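Local coordinates for glycerol kinase, putative (Plasmodium falciparum, PDB 2W40), which probably catalyses the ATP-dependent phosphorylation of glycerol to sn-glycerol 3-phosphate, as a member of the FGGY family of carbohydrate kinases, at residues 320-324 with 325-329; 379-382 with 383-387. One frame throughout, in Å; residues are numbered along the deposited sequence.

Contact 1. Residues 320-324 with 325-329; sequences WLLKN and KLIDD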
ATOM      1  N   TRP C 320      12.163  -1.974   1.126  1.00 10.97           N
ATOM      2  CA  TRP C 320      11.120  -1.893   0.133  1.00 10.01           C
ATOM      3  C   TRP C 320      10.393  -0.515   0.164  1.00 10.83           C
ATOM      4  O   TRP C 320      10.147   0.131  -0.860  1.00 11.94           O
ATOM      5  CB  TRP C 320      10.173  -3.040   0.220  1.00  9.83           C
ATOM      6  CG  TRP C 320       9.114  -3.087  -0.828  1.00 11.04           C
ATOM      7  CD1 TRP C 320       9.155  -3.766  -2.019  1.00 11.84           C
ATOM      8  CD2 TRP C 320       7.832  -2.482  -0.742  1.00 11.57           C
ATOM      9  NE1 TRP C 320       7.986  -3.579  -2.704  1.00 13.10           N
ATOM     10  CE2 TRP C 320       7.140  -2.825  -1.928  1.00 12.56           C
ATOM     11  CE3 TRP C 320       7.184  -1.728   0.230  1.00 13.12           C
ATOM     12  CZ2 TRP C 320       5.868  -2.394  -2.166  1.00 15.71           C
ATOM     13  CZ3 TRP C 320       5.880  -1.260  -0.056  1.00 12.95           C
ATOM     14  CH2 TRP C 320       5.247  -1.645  -1.194  1.00 12.70           C
ATOM     15  N   LEU C 321      10.095  -0.075   1.363  1.00  9.21           N
ATOM     16  CA  LEU C 321       9.465   1.237   1.602  1.00  9.77           C
ATOM     17  C   LEU C 321      10.344   2.333   1.049  1.00 10.70           C
ATOM     18  O   LEU C 321       9.847   3.261   0.457  1.00 12.31           O
ATOM     19  CB  LEU C 321       9.206   1.443   3.082  1.00  8.59           C
ATOM     20  CG  LEU C 321       8.132   0.534   3.722  1.00 10.17           C
ATOM     21  CD1 LEU C 321       8.201   0.743   5.249  1.00 13.56           C
ATOM     22  CD2 LEU C 321       6.731   0.869   3.209  1.00 10.68           C
ATOM     23  N   LEU C 322      11.636   2.268   1.325  1.00 13.41           N
ATOM     24  CA  LEU C 322      12.566   3.293   0.876  1.00 14.55           C
ATOM     25  C   LEU C 322      12.585   3.281  -0.664  1.00 14.66           C
ATOM     26  O   LEU C 322      12.570   4.311  -1.347  1.00 15.62           O
ATOM     27  CB  LEU C 322      13.957   2.907   1.372  1.00 15.90           C
ATOM     28  CG  LEU C 322      15.074   3.866   1.030  1.00 15.57           C
ATOM     29  CD1 LEU C 322      14.786   5.266   1.598  1.00 18.10           C
ATOM     30  CD2 LEU C 322      16.428   3.305   1.563  1.00 19.09           C
ATOM     31  N   LYS C 323      12.702   2.112  -1.281  1.00 15.65           N
ATOM     32  CA  LYS C 323      12.818   2.071  -2.715  1.00 15.55           C
ATOM     33  C   LYS C 323      11.585   2.660  -3.402  1.00 16.52           C
ATOM     34  O   LYS C 323      11.702   3.249  -4.497  1.00 17.27           O
ATOM     35  CB  LYS C 323      12.958   0.635  -3.122  1.00 16.66           C
ATOM     36  CG  LYS C 323      13.031   0.364  -4.598  1.00 17.76           C
ATOM     37  CD  LYS C 323      13.158  -1.188  -4.929  1.00 22.79           C
ATOM     38  CE  LYS C 323      12.874  -1.599  -6.526  1.00 23.15           C
ATOM     39  NZ  LYS C 323      14.079  -1.271  -7.473  1.00 33.20           N
ATOM     40  N   ASN C 324      10.400   2.446  -2.802  1.00 13.62           N
ATOM     41  CA  ASN C 324       9.125   2.874  -3.370  1.00 13.50           C
ATOM     42  C   ASN C 324       8.615   4.175  -2.766  1.00 13.65           C
ATOM     43  O   ASN C 324       7.469   4.549  -3.017  1.00 12.03           O
ATOM     44  CB  ASN C 324       8.142   1.740  -3.255  1.00 13.88           C
ATOM     45  CG  ASN C 324       8.611   0.551  -4.045  1.00 15.57           C
ATOM     46  OD1 ASN C 324       9.152  -0.460  -3.490  1.00 24.24           O
ATOM     47  ND2 ASN C 324       8.639   0.724  -5.309  1.00 10.79           N
ATOM     48  N   LYS C 325       9.522   4.880  -2.050  1.00 13.66           N
ATOM     49  CA  LYS C 325       9.332   6.292  -1.706  1.00 13.77           C
ATOM     50  C   LYS C 325       8.382   6.533  -0.570  1.00 13.97           C
ATOM     51  O   LYS C 325       8.004   7.660  -0.321  1.00 16.91           O
ATOM     52  CB  LYS C 325       8.914   7.183  -2.897  1.00 15.05           C
ATOM     53  CG  LYS C 325       9.706   7.046  -4.160  1.00 16.39           C
ATOM     54  CD  LYS C 325      11.144   7.237  -3.984  1.00 23.88           C
ATOM     55  CE  LYS C 325      11.789   7.210  -5.376  1.00 28.20           C
ATOM     56  NZ  LYS C 325      12.853   6.210  -5.493  1.00 35.48           N
ATOM     57  N   LEU C 326       8.039   5.487   0.153  1.00 12.96           N
ATOM     58  CA  LEU C 326       7.189   5.610   1.298  1.00 13.41           C
ATOM     59  C   LEU C 326       7.962   6.097   2.529  1.00 14.12           C
ATOM     60  O   LEU C 326       7.365   6.595   3.476  1.00 15.02           O
ATOM     61  CB  LEU C 326       6.492   4.290   1.535  1.00 11.84           C
ATOM     62  CG  LEU C 326       5.431   3.984   0.466  1.00 13.86           C
ATOM     63  CD1 LEU C 326       4.999   2.505   0.454  1.00 15.10           C
ATOM     64  CD2 LEU C 326       4.218   4.940   0.548  1.00 12.17           C
ATOM     65  N   ILE C 327       9.283   5.907   2.545  1.00 14.83           N
ATOM     66  CA  ILE C 327      10.111   6.488   3.578  1.00 16.55           C
ATOM     67  C   ILE C 327      11.244   7.159   2.821  1.00 17.96           C
ATOM     68  O   ILE C 327      11.721   6.708   1.788  1.00 17.10           O
ATOM     69  CB  ILE C 327      10.484   5.453   4.642  1.00 17.13           C
ATOM     70  CG1 ILE C 327      10.947   6.094   5.958  1.00 21.78           C
ATOM     71  CG2 ILE C 327      11.489   4.468   4.098  1.00 18.44           C
ATOM     72  CD1 ILE C 327      11.369   5.083   7.088  1.00 19.37           C
ATOM     73  N   ASP C 328      11.645   8.320   3.309  1.00 19.85           N
ATOM     74  CA  ASP C 328      12.788   9.041   2.699  1.00 21.78           C
ATOM     75  C   ASP C 328      14.136   8.474   3.209  1.00 22.20           C
ATOM     76  O   ASP C 328      15.121   8.542   2.500  1.00 22.87           O
ATOM     77  CB  ASP C 328      12.698  10.554   3.043  1.00 22.63           C
ATOM     78  CG  ASP C 328      11.492  11.260   2.371  1.00 27.06           C
ATOM     79  OD1 ASP C 328      10.890  10.746   1.412  1.00 24.87           O
ATOM     80  OD2 ASP C 328      11.146  12.367   2.797  1.00 35.59           O
ATOM     81  N   ASP C 329      14.185   7.967   4.458  1.00 23.85           N
ATOM     82  CA  ASP C 329      15.375   7.308   5.009  1.00 24.12           C
ATOM     83  C   ASP C 329      15.058   6.455   6.205  1.00 23.98           C
ATOM     84  O   ASP C 329      14.305   6.900   7.106  1.00 23.25           O
ATOM     85  CB  ASP C 329      16.384   8.378   5.482  1.00 24.75           C
ATOM     86  CG  ASP C 329      17.786   7.798   5.724  1.00 27.92           C
ATOM     87  OD1 ASP C 329      18.549   7.696   4.721  1.00 36.14           O
ATOM     88  OD2 ASP C 329      18.076   7.368   6.879  1.00 36.45           O
TER
HETATM   89  O   HOH W   1      12.761   7.052  -0.695  1.00 24.59           O
HETATM   90  O   HOH W   2      14.278   5.784  -3.371  1.00 35.95           O
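L321 and L326 cross at about a right angle, and CD2 of L321 meets CD1 of L326 at 3.6 Å. The same L326 methyl reaches the ring atom CZ3 of W320 at 3.9 Å, approaching the indole obliquely. W320 and L326 lie side by side and point the same way. With CG anti to its backbone N (chi1 -176°), W320 brings the far end of its indole back to L326, although the side chain starts out pointing away. Its NE1 bonds to the carbonyl of T375 of the second subunit. Further along, I327 CG2 packs on CB of L321 and on CB of L322. The backbone beneath is a Schellman motif that ends helix 315-323. K325, with positive phi, is its C' residue. L326 N donates to L321 O at 2.9 Å, and K325 N donates to L322 O at 3.2 Å. One water links L322 O to I327 O. At the outer edge the K325 chain bends back over the helix end. Its NZ makes a weak bond to K323 O at 3.3 Å and donates to a second water, which itself donates to L322 O. D328 OD1 forms a salt bridge with R377 of the same chain.

Contact 2. Residues 379-382 with 383-387; sequences HIVR and ALLEG. With EDO (1,2-ethanediol), chain B.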
ATOM      1  N   HIS C 379       1.756   6.479   8.347  1.00 13.47           N
ATOM      2  CA  HIS C 379       0.939   5.443   8.927  1.00 11.34           C
ATOM      3  C   HIS C 379       1.236   4.079   8.319  1.00  9.33           C
ATOM      4  O   HIS C 379       1.206   3.048   9.003  1.00  8.49           O
ATOM      5  CB  HIS C 379      -0.564   5.729   8.729  1.00 11.55           C
ATOM      6  CG  HIS C 379      -1.020   7.068   9.185  1.00 14.08           C
ATOM      7  ND1 HIS C 379      -1.217   7.402  10.518  1.00 23.42           N
ATOM      8  CD2 HIS C 379      -1.456   8.119   8.475  1.00 11.54           C
ATOM      9  CE1 HIS C 379      -1.728   8.626  10.593  1.00 19.95           C
ATOM     10  NE2 HIS C 379      -1.874   9.080   9.364  1.00 20.83           N
ATOM     11  N   ILE C 380       1.533   4.063   7.026  1.00 10.07           N
ATOM     12  CA  ILE C 380       1.891   2.802   6.315  1.00 11.45           C
ATOM     13  C   ILE C 380       3.209   2.253   6.834  1.00  9.60           C
ATOM     14  O   ILE C 380       3.349   1.074   7.066  1.00 11.37           O
ATOM     15  CB  ILE C 380       1.885   3.018   4.780  1.00 11.83           C
ATOM     16  CG1 ILE C 380       0.447   3.467   4.339  1.00 13.37           C
ATOM     17  CG2 ILE C 380       2.513   1.829   4.035  1.00 10.60           C
ATOM     18  CD1 ILE C 380       0.339   3.981   2.831  1.00 14.19           C
ATOM     19  N   VAL C 381       4.188   3.151   6.959  1.00  9.22           N
ATOM     20  CA  VAL C 381       5.489   2.807   7.573  1.00  8.47           C
ATOM     21  C   VAL C 381       5.331   2.222   8.977  1.00  8.58           C
ATOM     22  O   VAL C 381       5.846   1.113   9.265  1.00  9.08           O
ATOM     23  CB  VAL C 381       6.448   4.060   7.531  1.00  9.99           C
ATOM     24  CG1 VAL C 381       7.749   3.764   8.357  1.00 11.64           C
ATOM     25  CG2 VAL C 381       6.726   4.395   6.106  1.00 10.13           C
ATOM     26  N   ARG C 382       4.591   2.916   9.832  1.00  9.92           N
ATOM     27  CA  ARG C 382       4.322   2.437  11.201  1.00  8.07           C
ATOM     28  C   ARG C 382       3.660   1.084  11.191  1.00  7.75           C
ATOM     29  O   ARG C 382       4.000   0.242  11.989  1.00  7.35           O
ATOM     30  CB  ARG C 382       3.500   3.483  11.998  1.00  9.34           C
ATOM     31  CG  ARG C 382       3.232   3.024  13.383  1.00 10.33           C
ATOM     32  CD  ARG C 382       2.464   3.986  14.251  1.00 11.78           C
ATOM     33  NE  ARG C 382       2.209   3.218  15.439  1.00 16.21           N
ATOM     34  CZ  ARG C 382       2.770   3.354  16.626  1.00 13.41           C
ATOM     35  NH1 ARG C 382       3.508   4.428  16.938  1.00 14.56           N
ATOM     36  NH2 ARG C 382       2.518   2.434  17.526  1.00 15.19           N
ATOM     37  N   ALA C 383       2.745   0.868  10.242  1.00  6.34           N
ATOM     38  CA  ALA C 383       1.943  -0.370  10.251  1.00  6.48           C
ATOM     39  C   ALA C 383       2.937  -1.538   9.914  1.00  6.69           C
ATOM     40  O   ALA C 383       2.847  -2.646  10.411  1.00  8.53           O
ATOM     41  CB  ALA C 383       0.747  -0.290   9.165  1.00  8.16           C
ATOM     42  N   LEU C 384       3.860  -1.262   8.976  1.00  7.25           N
ATOM     43  CA  LEU C 384       4.847  -2.333   8.573  1.00  7.79           C
ATOM     44  C   LEU C 384       5.668  -2.728   9.866  1.00  7.79           C
ATOM     45  O   LEU C 384       5.815  -3.913  10.190  1.00  8.66           O
ATOM     46  CB  LEU C 384       5.758  -1.955   7.436  1.00  8.38           C
ATOM     47  CG  LEU C 384       6.741  -3.038   7.041  1.00 10.45           C
ATOM     48  CD1 LEU C 384       6.924  -3.221   5.532  1.00 12.80           C
ATOM     49  CD2 LEU C 384       8.095  -2.868   7.766  1.00 11.46           C
ATOM     50  N   LEU C 385       6.063  -1.693  10.619  1.00  8.70           N
ATOM     51  CA  LEU C 385       6.881  -1.884  11.830  1.00  8.84           C
ATOM     52  C   LEU C 385       6.083  -2.612  12.882  1.00  7.26           C
ATOM     53  O   LEU C 385       6.529  -3.599  13.486  1.00  7.88           O
ATOM     54  CB  LEU C 385       7.346  -0.521  12.304  1.00 10.06           C
ATOM     55  CG  LEU C 385       8.403   0.112  11.386  1.00 11.73           C
ATOM     56  CD1 LEU C 385       8.727   1.522  11.966  1.00 13.81           C
ATOM     57  CD2 LEU C 385       9.655  -0.734  11.209  1.00 13.64           C
ATOM     58  N   GLU C 386       4.814  -2.228  13.025  1.00  7.87           N
ATOM     59  CA  GLU C 386       3.927  -2.947  13.911  1.00  7.97           C
ATOM     60  C   GLU C 386       3.801  -4.393  13.523  1.00  7.53           C
ATOM     61  O   GLU C 386       3.751  -5.264  14.400  1.00  8.73           O
ATOM     62  CB  GLU C 386       2.582  -2.271  14.040  1.00  8.43           C
ATOM     63  CG  GLU C 386       2.556  -0.860  14.689  1.00 10.36           C
ATOM     64  CD  GLU C 386       1.137  -0.410  15.087  1.00 11.56           C
ATOM     65  OE1 GLU C 386       0.109  -1.103  14.735  1.00 12.84           O
ATOM     66  OE2 GLU C 386       1.029   0.680  15.754  1.00 11.72           O
ATOM     67  N   GLY C 387       3.647  -4.644  12.237  1.00  8.21           N
ATOM     68  CA  GLY C 387       3.596  -6.044  11.741  1.00  8.47           C
ATOM     69  C   GLY C 387       4.790  -6.931  12.115  1.00  8.92           C
ATOM     70  O   GLY C 387       4.657  -8.127  12.262  1.00 11.25           O
TER
HETATM   71  C1  EDO B1515      -2.912  -2.309  15.427  1.00 25.07           C
HETATM   72  O1  EDO B1515      -1.862  -1.800  16.285  1.00 19.68           O
HETATM   73  C2  EDO B1515      -3.513  -1.140  14.618  1.00 26.91           C
HETATM   74  O2  EDO B1515      -4.156  -0.165  15.499  1.00 32.51           O
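R382 grips E386 side-on. Its NE and NH2 both donate to OE2 of E386, at 2.8 Å from NE and 2.9 Å from NH2. OE2 lies at the guanidinium edge, nearly in its plane. The carboxylate stands nearly perpendicular, with the two planes 87° apart. NH2 uses the anti lone pair of OE2, while NE meets the oxygen on the same anti side but 33° out of the carboxylate plane. The other oxygen, OE1, accepts from O1 of a 1,2-ethanediol at 2.6 Å. This molecule probably comes from the crystallisation liquor, and it also bonds to K488.

The pair is an i to i+4 salt bridge on helix 377-403. The R382 chain is extended from CG to NE, with CG anti to the backbone N (chi1 -179°), and this carries the guanidinium along the helix to E386. Beneath it, E386 N donates to R382 O at 2.8 Å, and L385 N donates to V381 O at 3.1 Å. Further out, NH1 of R382 is held by the carbonyl of C340, and F426 of helix 421-431 packs on both R382 and E386. M337 of helix 333-339 touches R382 and L385. Both charged residues are buried, so their mutual neutralisation probably offsets much of the cost of burying them, and the arginine probably keeps E386 ionised.

Overall arrangement
Contact 1 comes first along the chain, and the two centres lie 13 Å apart within the C-terminal FGGY domain. They meet through V381, whose CG2 is 3.5 Å from L326 O and 4.0 Å from L321 CD1. L321 CD1 also reaches L384 CD1 at 4.2 Å. The end of helix 315-323 thus packs on helix 377-403. G315 and S334, which bind ADP in this protein though none is present in this chain, lie nearby. Between side chains, G315 is about 7 Å from L384 and 9 Å from L321; S334 is about 8 Å from L385 and 9 Å from I327. In the second subunit, N324 packs on L326 of contact 1 and W320 on I380 of contact 2.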